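Local coordinates for protein Succinylglutamatedesuccinylase/aspartoacylase (Rhodobacter sphaeroides 2.4.1, PDB 3CDX) that probably hydrolyses carbon-nitrogen bonds of linear amides as a metal-dependent enzyme of the succinylglutamate desuccinylase/aspartoacylase family, here with calcium in its metal site, at residues 56-62 / 90-96; 274-278 / 322-326; 314-320 / 333-338. Residues are numbered along the deposited sequence.

Contact 1. Residues 56-62 / 90-96; sequences VLLTGGV and IMLPAVN
Four backbone hydrogen bonds zip strand 56-60 to strand 90-92 in parallel: Ile90 N to Val56 O 3.0 Å, Leu58 N to Ile90 O 2.9 Å, Leu92 N to Leu58 O 2.9 Å and Gly60 N to Leu92 O 2.8 Å. The axes lie 4.9 Å apart at 5°, pairing Leu57 with Ile90, Leu58 with Met91 and Thr59 with Leu92. Past Leu92, Val95 N donates to Gly60 O (2.9 Å), Asn96 N to Gly61 O (3.0 Å), and Asn96 ND2 to Val62 O (3.1 Å). Glycine suits both places: a CB on Gly60 would clash with Pro93 O, and at Gly61, with phi 69°, it would crowd Ala94 CA and Pro93 O.

One face carries Leu57, Ile90, Leu92 and Thr59, whose hydroxyl hydrogen-bonds to Asp147. Leu57 (chi1 t, chi2 p) sets CD1 3.7 Å from Ile90 CG2 and 4.0 Å from Leu92 CD1; on the reverse face Leu58 CD1 lies 4.0 Å from Met91 CG. Val62 CG2 meets Val95 CB at 4.1 Å.

This is a beta-alpha-beta crossover of the catalytic domain, its first strand leading to metal ligand His63. Connecting helix 68-79 packs Ile73 on Leu58 and Met91; helix 126-138 covers the Leu57-Leu92 face, and strand 144-148 pairs with the other edge of strand 56-60.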
loop_
_atom_site.group_PDB
_atom_site.type_symbol
_atom_site.label_atom_id
_atom_site.label_comp_id
_atom_site.label_asym_id
_atom_site.label_seq_id
_atom_site.Cartn_x
_atom_site.Cartn_y
_atom_site.Cartn_z
ATOM N N VAL A 56 -8.616 3.634 -41.340
ATOM C CA VAL A 56 -9.359 3.018 -40.236
ATOM C C VAL A 56 -8.470 2.861 -39.016
ATOM O O VAL A 56 -7.439 2.220 -39.074
ATOM C CB VAL A 56 -9.930 1.630 -40.642
ATOM C CG1 VAL A 56 -10.596 0.957 -39.454
ATOM C CG2 VAL A 56 -10.898 1.781 -41.859
ATOM N N LEU A 57 -8.885 3.444 -37.895
ATOM C CA LEU A 57 -8.091 3.336 -36.672
ATOM C C LEU A 57 -8.783 2.395 -35.705
ATOM O O LEU A 57 -9.956 2.602 -35.357
ATOM C CB LEU A 57 -7.840 4.714 -36.059
ATOM C CG LEU A 57 -7.347 4.809 -34.603
ATOM C CD1 LEU A 57 -5.904 4.285 -34.415
ATOM C CD2 LEU A 57 -7.505 6.237 -34.097
ATOM N N LEU A 58 -8.032 1.382 -35.263
ATOM C CA LEU A 58 -8.513 0.278 -34.413
ATOM C C LEU A 58 -7.744 0.310 -33.098
ATOM O O LEU A 58 -6.501 0.173 -33.094
ATOM C CB LEU A 58 -8.307 -1.084 -35.122
ATOM C CG LEU A 58 -9.043 -1.262 -36.473
ATOM C CD1 LEU A 58 -8.663 -2.530 -37.109
ATOM C CD2 LEU A 58 -10.568 -1.112 -36.353
ATOM N N THR A 59 -8.448 0.581 -32.002
ATOM C CA THR A 59 -7.776 0.663 -30.708
ATOM C C THR A 59 -8.341 -0.369 -29.763
ATOM O O THR A 59 -9.547 -0.639 -29.791
ATOM C CB THR A 59 -7.849 2.103 -30.057
ATOM O OG1 THR A 59 -9.215 2.561 -29.995
ATOM C CG2 THR A 59 -7.004 3.087 -30.864
ATOM N N GLY A 60 -7.465 -0.967 -28.953
ATOM C CA GLY A 60 -7.864 -1.870 -27.890
ATOM C C GLY A 60 -7.053 -1.615 -26.623
ATOM O O GLY A 60 -6.028 -0.934 -26.665
ATOM N N GLY A 61 -7.532 -2.129 -25.494
ATOM C CA GLY A 61 -6.760 -2.106 -24.246
ATOM C C GLY A 61 -6.603 -0.709 -23.677
ATOM O O GLY A 61 -5.655 -0.428 -22.953
ATOM N N VAL A 62 -7.563 0.171 -23.981
ATOM C CA VAL A 62 -7.608 1.482 -23.343
ATOM C C VAL A 62 -7.789 1.277 -21.843
ATOM O O VAL A 62 -7.249 2.032 -21.040
ATOM C CB VAL A 62 -8.716 2.360 -23.980
ATOM C CG1 VAL A 62 -9.163 3.508 -23.050
ATOM C CG2 VAL A 62 -8.207 2.899 -25.348
ATOM N N ILE A 90 -4.450 1.627 -39.078
ATOM C CA ILE A 90 -3.631 1.860 -37.879
ATOM C C ILE A 90 -4.196 1.052 -36.701
ATOM O O ILE A 90 -5.371 1.203 -36.348
ATOM C CB ILE A 90 -3.563 3.361 -37.570
ATOM C CG1 ILE A 90 -2.982 4.110 -38.792
ATOM C CG2 ILE A 90 -2.704 3.654 -36.241
ATOM C CD1 ILE A 90 -3.227 5.578 -38.788
ATOM N N MET A 91 -3.352 0.217 -36.090
ATOM C CA MET A 91 -3.767 -0.791 -35.083
ATOM C C MET A 91 -2.965 -0.628 -33.805
ATOM O O MET A 91 -1.752 -0.769 -33.825
ATOM C CB MET A 91 -3.608 -2.217 -35.638
ATOM C CG MET A 91 -4.626 -2.510 -36.804
ATOM S SD MET A 91 -4.251 -3.927 -37.892
ATOM C CE MET A 91 -2.744 -3.311 -38.647
ATOM N N LEU A 92 -3.652 -0.245 -32.717
ATOM C CA LEU A 92 -3.047 -0.158 -31.370
ATOM C C LEU A 92 -3.845 -1.082 -30.524
ATOM O O LEU A 92 -4.815 -0.652 -29.924
ATOM C CB LEU A 92 -3.086 1.280 -30.780
ATOM C CG LEU A 92 -2.050 2.236 -31.388
ATOM C CD1 LEU A 92 -2.538 2.782 -32.749
ATOM C CD2 LEU A 92 -1.686 3.418 -30.474
ATOM N N PRO A 93 -3.459 -2.370 -30.472
ATOM C CA PRO A 93 -4.271 -3.340 -29.736
ATOM C C PRO A 93 -4.169 -3.200 -28.231
ATOM O O PRO A 93 -5.012 -3.722 -27.524
ATOM C CB PRO A 93 -3.637 -4.676 -30.111
ATOM C CG PRO A 93 -2.197 -4.332 -30.381
ATOM C CD PRO A 93 -2.264 -3.005 -31.084
ATOM N N ALA A 94 -3.152 -2.514 -27.750
ATOM C CA ALA A 94 -2.849 -2.530 -26.321
ATOM C C ALA A 94 -2.378 -1.155 -25.868
ATOM O O ALA A 94 -1.215 -0.945 -25.641
ATOM C CB ALA A 94 -1.800 -3.616 -26.032
ATOM N N VAL A 95 -3.315 -0.212 -25.761
ATOM C CA VAL A 95 -2.963 1.191 -25.602
ATOM C C VAL A 95 -2.375 1.462 -24.185
ATOM O O VAL A 95 -1.306 2.036 -24.061
ATOM C CB VAL A 95 -4.200 2.080 -25.816
ATOM C CG1 VAL A 95 -3.916 3.552 -25.385
ATOM C CG2 VAL A 95 -4.639 2.057 -27.288
ATOM N N ASN A 96 -3.086 1.040 -23.143
ATOM C CA ASN A 96 -2.727 1.346 -21.760
ATOM C C ASN A 96 -1.888 0.215 -21.195
ATOM O O ASN A 96 -2.344 -0.568 -20.336
ATOM C CB ASN A 96 -4.034 1.537 -20.976
ATOM C CG ASN A 96 -3.845 2.269 -19.650
ATOM O OD1 ASN A 96 -2.714 2.514 -19.200
ATOM N ND2 ASN A 96 -4.971 2.602 -19.003
#

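Contact 2. Residues 274-278 / 322-326; sequences RTGLF and AGPGR
Residues 276-278 begin strand 276-280, which meets the end of the 322-326 loop at one antiparallel, non-hydrogen-bonded pair, Leu277 with Arg326 (CA-CA 4.4 Å). Beside it, Phe278 N donates to Gly325 O at 2.9 Å, while Arg326 CA makes a CA-H...O contact with Gly276 O at 3.4 Å.

The Arg326 side chain is almost fully extended, with chi1 to chi3 all t and chi4 at 75°, so its long aliphatic shaft carries the guanidinium back along 275-276. Thr275 (chi1 m) lays CG2 over one guanidinium face, 3.7 Å from Arg326 NH2, and its hydroxyl hydrogen-bonds to Arg329 N. Leu277 (chi1 t, chi2 41°) brings CD1 to 3.4 Å from Gly325 O; a side chain at Gly325 would crowd that methyl. Phe278 (chi1 t, chi2 78°) meets Ala322 edge-on, CD2 to CB 3.7 Å, where a small methyl suits the rim of the ring.

Water 1 donates to Thr275 O (2.7 Å) and weakly accepts from Arg326 NH1 (3.4 Å); water 2 lies 2.8 Å from both Phe278 O and Pro324 O.

The contact, away from the metal, joins strand 276-280 to strand 326-327, the outermost strand of this four-stranded antiparallel sheet within the chain. Across the segments the one direct hydrogen bond is between main-chain atoms, with two waters bridging further polar atoms, while side chains supply the packing. Arg326 NE hydrogen-bonds to Gln101 O of a second subunit, so the same arginine serves the sheet edge and the subunit interface.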
loop_
_atom_site.group_PDB
_atom_site.type_symbol
_atom_site.label_atom_id
_atom_site.label_comp_id
_atom_site.label_asym_id
_atom_site.label_seq_id
_atom_site.Cartn_x
_atom_site.Cartn_y
_atom_site.Cartn_z
ATOM N N ARG A 274 -28.141 -0.207 -1.428
ATOM C CA ARG A 274 -27.337 -0.593 -0.292
ATOM C C ARG A 274 -26.165 -1.440 -0.761
ATOM O O ARG A 274 -26.229 -2.107 -1.797
ATOM C CB ARG A 274 -28.162 -1.342 0.775
ATOM C CG ARG A 274 -29.298 -0.552 1.471
ATOM C CD ARG A 274 -28.829 0.572 2.440
ATOM N NE ARG A 274 -29.968 1.394 2.854
ATOM C CZ ARG A 274 -29.916 2.658 3.295
ATOM N NH1 ARG A 274 -28.767 3.316 3.402
ATOM N NH2 ARG A 274 -31.048 3.278 3.628
ATOM N N THR A 275 -25.080 -1.374 -0.002
ATOM C CA THR A 275 -23.977 -2.321 -0.165
ATOM C C THR A 275 -24.365 -3.726 0.336
ATOM O O THR A 275 -24.879 -3.891 1.441
ATOM C CB THR A 275 -22.729 -1.765 0.513
ATOM O OG1 THR A 275 -22.373 -0.550 -0.158
ATOM C CG2 THR A 275 -21.534 -2.767 0.430
ATOM N N GLY A 276 -24.187 -4.736 -0.502
ATOM C CA GLY A 276 -24.355 -6.098 -0.040
ATOM C C GLY A 276 -24.109 -7.088 -1.156
ATOM O O GLY A 276 -23.499 -6.744 -2.154
ATOM N N LEU A 277 -24.608 -8.305 -0.985
ATOM C CA LEU A 277 -24.384 -9.403 -1.915
ATOM C C LEU A 277 -25.584 -9.518 -2.862
ATOM O O LEU A 277 -26.679 -9.986 -2.484
ATOM C CB LEU A 277 -24.120 -10.718 -1.139
ATOM C CG LEU A 277 -24.025 -12.052 -1.928
ATOM C CD1 LEU A 277 -23.259 -11.920 -3.231
ATOM C CD2 LEU A 277 -23.401 -13.171 -1.076
ATOM N N PHE A 278 -25.366 -9.085 -4.091
ATOM C CA PHE A 278 -26.431 -9.073 -5.065
ATOM C C PHE A 278 -26.570 -10.350 -5.879
ATOM O O PHE A 278 -25.652 -10.748 -6.594
ATOM C CB PHE A 278 -26.331 -7.859 -5.989
ATOM C CG PHE A 278 -27.382 -7.844 -7.062
ATOM C CD1 PHE A 278 -28.679 -7.446 -6.763
ATOM C CD2 PHE A 278 -27.077 -8.257 -8.360
ATOM C CE1 PHE A 278 -29.682 -7.457 -7.750
ATOM C CE2 PHE A 278 -28.059 -8.266 -9.363
ATOM C CZ PHE A 278 -29.366 -7.868 -9.051
ATOM N N ALA A 322 -24.939 -7.531 -13.684
ATOM C CA ALA A 322 -24.116 -7.515 -12.465
ATOM C C ALA A 322 -22.758 -8.224 -12.645
ATOM O O ALA A 322 -22.697 -9.316 -13.208
ATOM C CB ALA A 322 -24.876 -8.133 -11.323
ATOM N N GLY A 323 -21.692 -7.578 -12.177
ATOM C CA GLY A 323 -20.327 -8.127 -12.207
ATOM C C GLY A 323 -19.999 -8.774 -10.876
ATOM O O GLY A 323 -20.340 -9.954 -10.668
ATOM N N PRO A 324 -19.341 -8.023 -9.963
ATOM C CA PRO A 324 -19.006 -8.516 -8.599
ATOM C C PRO A 324 -20.236 -8.998 -7.835
ATOM O O PRO A 324 -21.282 -8.364 -7.909
ATOM C CB PRO A 324 -18.451 -7.279 -7.859
ATOM C CG PRO A 324 -18.292 -6.220 -8.856
ATOM C CD PRO A 324 -18.906 -6.623 -10.190
ATOM N N GLY A 325 -20.101 -10.094 -7.089
ATOM C CA GLY A 325 -21.139 -10.469 -6.133
ATOM C C GLY A 325 -21.414 -9.377 -5.115
ATOM O O GLY A 325 -22.570 -8.990 -4.887
ATOM N N ARG A 326 -20.368 -8.880 -4.464
ATOM C CA ARG A 326 -20.577 -7.854 -3.480
ATOM C C ARG A 326 -20.660 -6.500 -4.195
ATOM O O ARG A 326 -19.687 -6.049 -4.796
ATOM C CB ARG A 326 -19.485 -7.904 -2.413
ATOM C CG ARG A 326 -19.613 -6.787 -1.339
ATOM C CD ARG A 326 -18.716 -7.107 -0.149
ATOM N NE ARG A 326 -18.636 -6.051 0.851
ATOM C CZ ARG A 326 -19.600 -5.755 1.730
ATOM N NH1 ARG A 326 -20.771 -6.418 1.722
ATOM N NH2 ARG A 326 -19.401 -4.785 2.623
HETATM O O HOH W 1 -23.591 -5.397 3.218
HETATM O O HOH W 2 -23.836 -9.520 -8.327
#

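Contact 3. Residues 314-320 / 333-338; sequences RDGIVWF and VAVVME
Trp319 lies beside Met337 in a Met-aromatic contact, the sulfur SD 4.4 Å from the centroid of the five-membered ring and oblique to it, and SD 3.8 Å from Trp319 CB. Met337 (chi1 p, chi2 and chi3 t) stretches out to set CE 3.6 Å from Ile317 CG2. Val335 CG1 meets the indole edge at Trp319 CE3 (4.3 Å), and its CG2 meets Phe320 CB (4.1 Å).

Strands 316-318 and 334-338 run antiparallel at 140°, axes 4.5 Å apart. Ile317 and Met337 are a hydrogen-bonded pair (Ile317 N to Met337 O 3.0 Å, Met337 N to Ile317 O 2.9 Å); Val318 and Val336 form the next, non-hydrogen-bonded one. In the classic bulge that follows, Trp319 and Phe320 both lie opposite Val335, shifting the register by one: Trp319 N (2.9 Å) and, weakly, Phe320 N (3.4 Å) share Val335 O, and Val335 N returns to Phe320 O (3.1 Å). At Gly316 (phi 151°) a CB would hit Met337 O. Arg314 NH2 salt-bridges Glu338 OE1 at 2.8 Å.

Trp319 NE1 hydrogen-bonds to Ser160 OG; the Phe320 ring meets Tyr155 of its own chain and Trp38 of a neighbouring subunit. Strand 259-271 flanks strand 334-338, strand 287-288 pairs with strand 316-318, and strand 186-189 packs against Met337 and Trp319.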
loop_
_atom_site.group_PDB
_atom_site.type_symbol
_atom_site.label_atom_id
_atom_site.label_comp_id
_atom_site.label_asym_id
_atom_site.label_seq_id
_atom_site.Cartn_x
_atom_site.Cartn_y
_atom_site.Cartn_z
ATOM N N ARG A 314 -37.923 -0.999 -16.807
ATOM C CA ARG A 314 -38.131 -0.923 -18.245
ATOM C C ARG A 314 -38.245 -2.322 -18.828
ATOM O O ARG A 314 -37.481 -3.210 -18.415
ATOM C CB ARG A 314 -36.917 -0.255 -18.936
ATOM C CG ARG A 314 -36.665 1.215 -18.608
ATOM C CD ARG A 314 -37.857 2.100 -18.962
ATOM N NE ARG A 314 -38.056 2.295 -20.399
ATOM C CZ ARG A 314 -38.863 3.225 -20.921
ATOM N NH1 ARG A 314 -39.564 4.049 -20.128
ATOM N NH2 ARG A 314 -38.989 3.321 -22.243
ATOM N N ASP A 315 -39.167 -2.525 -19.788
ATOM C CA ASP A 315 -39.141 -3.728 -20.630
ATOM C C ASP A 315 -37.931 -3.627 -21.562
ATOM O O ASP A 315 -37.541 -2.522 -21.952
ATOM C CB ASP A 315 -40.406 -3.876 -21.494
ATOM C CG ASP A 315 -41.709 -3.873 -20.676
ATOM O OD1 ASP A 315 -41.686 -4.035 -19.443
ATOM O OD2 ASP A 315 -42.781 -3.699 -21.287
ATOM N N GLY A 316 -37.379 -4.770 -21.966
ATOM C CA GLY A 316 -36.222 -4.778 -22.841
ATOM C C GLY A 316 -35.317 -5.997 -22.678
ATOM O O GLY A 316 -35.756 -7.057 -22.256
ATOM N N ILE A 317 -34.046 -5.838 -23.037
ATOM C CA ILE A 317 -33.045 -6.909 -22.996
ATOM C C ILE A 317 -31.902 -6.394 -22.089
ATOM O O ILE A 317 -31.506 -5.212 -22.174
ATOM C CB ILE A 317 -32.545 -7.219 -24.431
ATOM C CG1 ILE A 317 -33.745 -7.571 -25.319
ATOM C CG2 ILE A 317 -31.420 -8.331 -24.487
ATOM C CD1 ILE A 317 -33.381 -8.073 -26.682
ATOM N N VAL A 318 -31.424 -7.244 -21.178
ATOM C CA VAL A 318 -30.293 -6.870 -20.332
ATOM C C VAL A 318 -29.060 -6.651 -21.212
ATOM O O VAL A 318 -28.643 -7.531 -21.961
ATOM C CB VAL A 318 -30.031 -7.887 -19.160
ATOM C CG1 VAL A 318 -28.869 -7.434 -18.270
ATOM C CG2 VAL A 318 -31.302 -8.017 -18.292
ATOM N N TRP A 319 -28.504 -5.447 -21.137
ATOM C CA TRP A 319 -27.309 -5.116 -21.914
ATOM C C TRP A 319 -26.026 -5.324 -21.090
ATOM O O TRP A 319 -25.097 -6.005 -21.565
ATOM C CB TRP A 319 -27.378 -3.683 -22.419
ATOM C CG TRP A 319 -26.179 -3.258 -23.226
ATOM C CD1 TRP A 319 -25.435 -4.027 -24.089
ATOM C CD2 TRP A 319 -25.578 -1.973 -23.225
ATOM N NE1 TRP A 319 -24.428 -3.280 -24.643
ATOM C CE2 TRP A 319 -24.481 -2.020 -24.107
ATOM C CE3 TRP A 319 -25.862 -0.774 -22.562
ATOM C CZ2 TRP A 319 -23.687 -0.909 -24.363
ATOM C CZ3 TRP A 319 -25.045 0.336 -22.804
ATOM C CH2 TRP A 319 -23.973 0.254 -23.697
ATOM N N PHE A 320 -25.999 -4.683 -19.904
ATOM C CA PHE A 320 -25.009 -4.890 -18.833
ATOM C C PHE A 320 -25.663 -5.588 -17.665
ATOM O O PHE A 320 -26.729 -5.173 -17.199
ATOM C CB PHE A 320 -24.427 -3.567 -18.307
ATOM C CG PHE A 320 -23.333 -2.984 -19.156
ATOM C CD1 PHE A 320 -23.342 -3.112 -20.531
ATOM C CD2 PHE A 320 -22.268 -2.272 -18.556
ATOM C CE1 PHE A 320 -22.297 -2.568 -21.319
ATOM C CE2 PHE A 320 -21.220 -1.739 -19.343
ATOM C CZ PHE A 320 -21.256 -1.881 -20.723
ATOM N N VAL A 333 -26.710 -2.549 -11.173
ATOM C CA VAL A 333 -26.591 -4.015 -11.228
ATOM C C VAL A 333 -27.155 -4.578 -12.554
ATOM O O VAL A 333 -27.020 -5.772 -12.867
ATOM C CB VAL A 333 -27.193 -4.669 -9.967
ATOM C CG1 VAL A 333 -26.372 -4.252 -8.730
ATOM C CG2 VAL A 333 -28.666 -4.304 -9.775
ATOM N N ALA A 334 -27.761 -3.677 -13.329
ATOM C CA ALA A 334 -28.325 -3.958 -14.647
ATOM C C ALA A 334 -28.613 -2.646 -15.346
ATOM O O ALA A 334 -28.980 -1.652 -14.720
ATOM C CB ALA A 334 -29.621 -4.808 -14.567
ATOM N N VAL A 335 -28.421 -2.670 -16.655
ATOM C CA VAL A 335 -28.812 -1.617 -17.564
ATOM C C VAL A 335 -29.569 -2.342 -18.673
ATOM O O VAL A 335 -29.042 -3.285 -19.297
ATOM C CB VAL A 335 -27.605 -0.896 -18.158
ATOM C CG1 VAL A 335 -28.077 0.269 -19.076
ATOM C CG2 VAL A 335 -26.676 -0.391 -17.051
ATOM N N VAL A 336 -30.806 -1.897 -18.886
ATOM C CA VAL A 336 -31.714 -2.496 -19.890
ATOM C C VAL A 336 -31.742 -1.645 -21.173
ATOM O O VAL A 336 -31.849 -0.395 -21.113
ATOM C CB VAL A 336 -33.130 -2.665 -19.266
ATOM C CG1 VAL A 336 -34.147 -3.281 -20.246
ATOM C CG2 VAL A 336 -33.011 -3.500 -17.983
ATOM N N MET A 337 -31.607 -2.312 -22.313
ATOM C CA MET A 337 -31.691 -1.672 -23.618
ATOM C C MET A 337 -33.058 -2.013 -24.205
ATOM O O MET A 337 -33.625 -3.004 -23.814
ATOM C CB MET A 337 -30.547 -2.101 -24.540
ATOM C CG MET A 337 -30.465 -3.583 -24.922
ATOM S SD MET A 337 -28.960 -4.006 -25.852
ATOM C CE MET A 337 -29.293 -5.744 -25.930
ATOM N N GLU A 338 -33.573 -1.180 -25.115
ATOM C CA GLU A 338 -34.903 -1.331 -25.742
ATOM C C GLU A 338 -34.700 -1.101 -27.236
ATOM O O GLU A 338 -33.672 -0.531 -27.624
ATOM C CB GLU A 338 -35.916 -0.318 -25.153
ATOM C CG GLU A 338 -35.606 1.189 -25.407
ATOM C CD GLU A 338 -36.460 2.189 -24.589
ATOM O OE1 GLU A 338 -37.610 1.857 -24.192
ATOM O OE2 GLU A 338 -35.982 3.349 -24.342
#

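How the contacts relate
Contact 1 precedes the other two along the chain, whereas the segments of contacts 2 and 3 alternate, 274-278, 314-320, 322-326, 333-338, and the two contacts touch. Their centres are about 17 Å apart; Ala322 CB lies 3.5 Å from Val333 O, and Phe278 CZ 3.7 Å from Val333 CG2. Contacts 1 and 3 reach the same large sheet with centres about 28 Å apart, and both approach the calcium bound by His63, Glu66 and His149: the side chain of Val62 is about 6 Å from the ion, that of Phe320 about 8 Å. The Leu277-Arg326 pair of contact 2, whose centre is about 32 Å from that of contact 1, belongs to a separate four-stranded sheet.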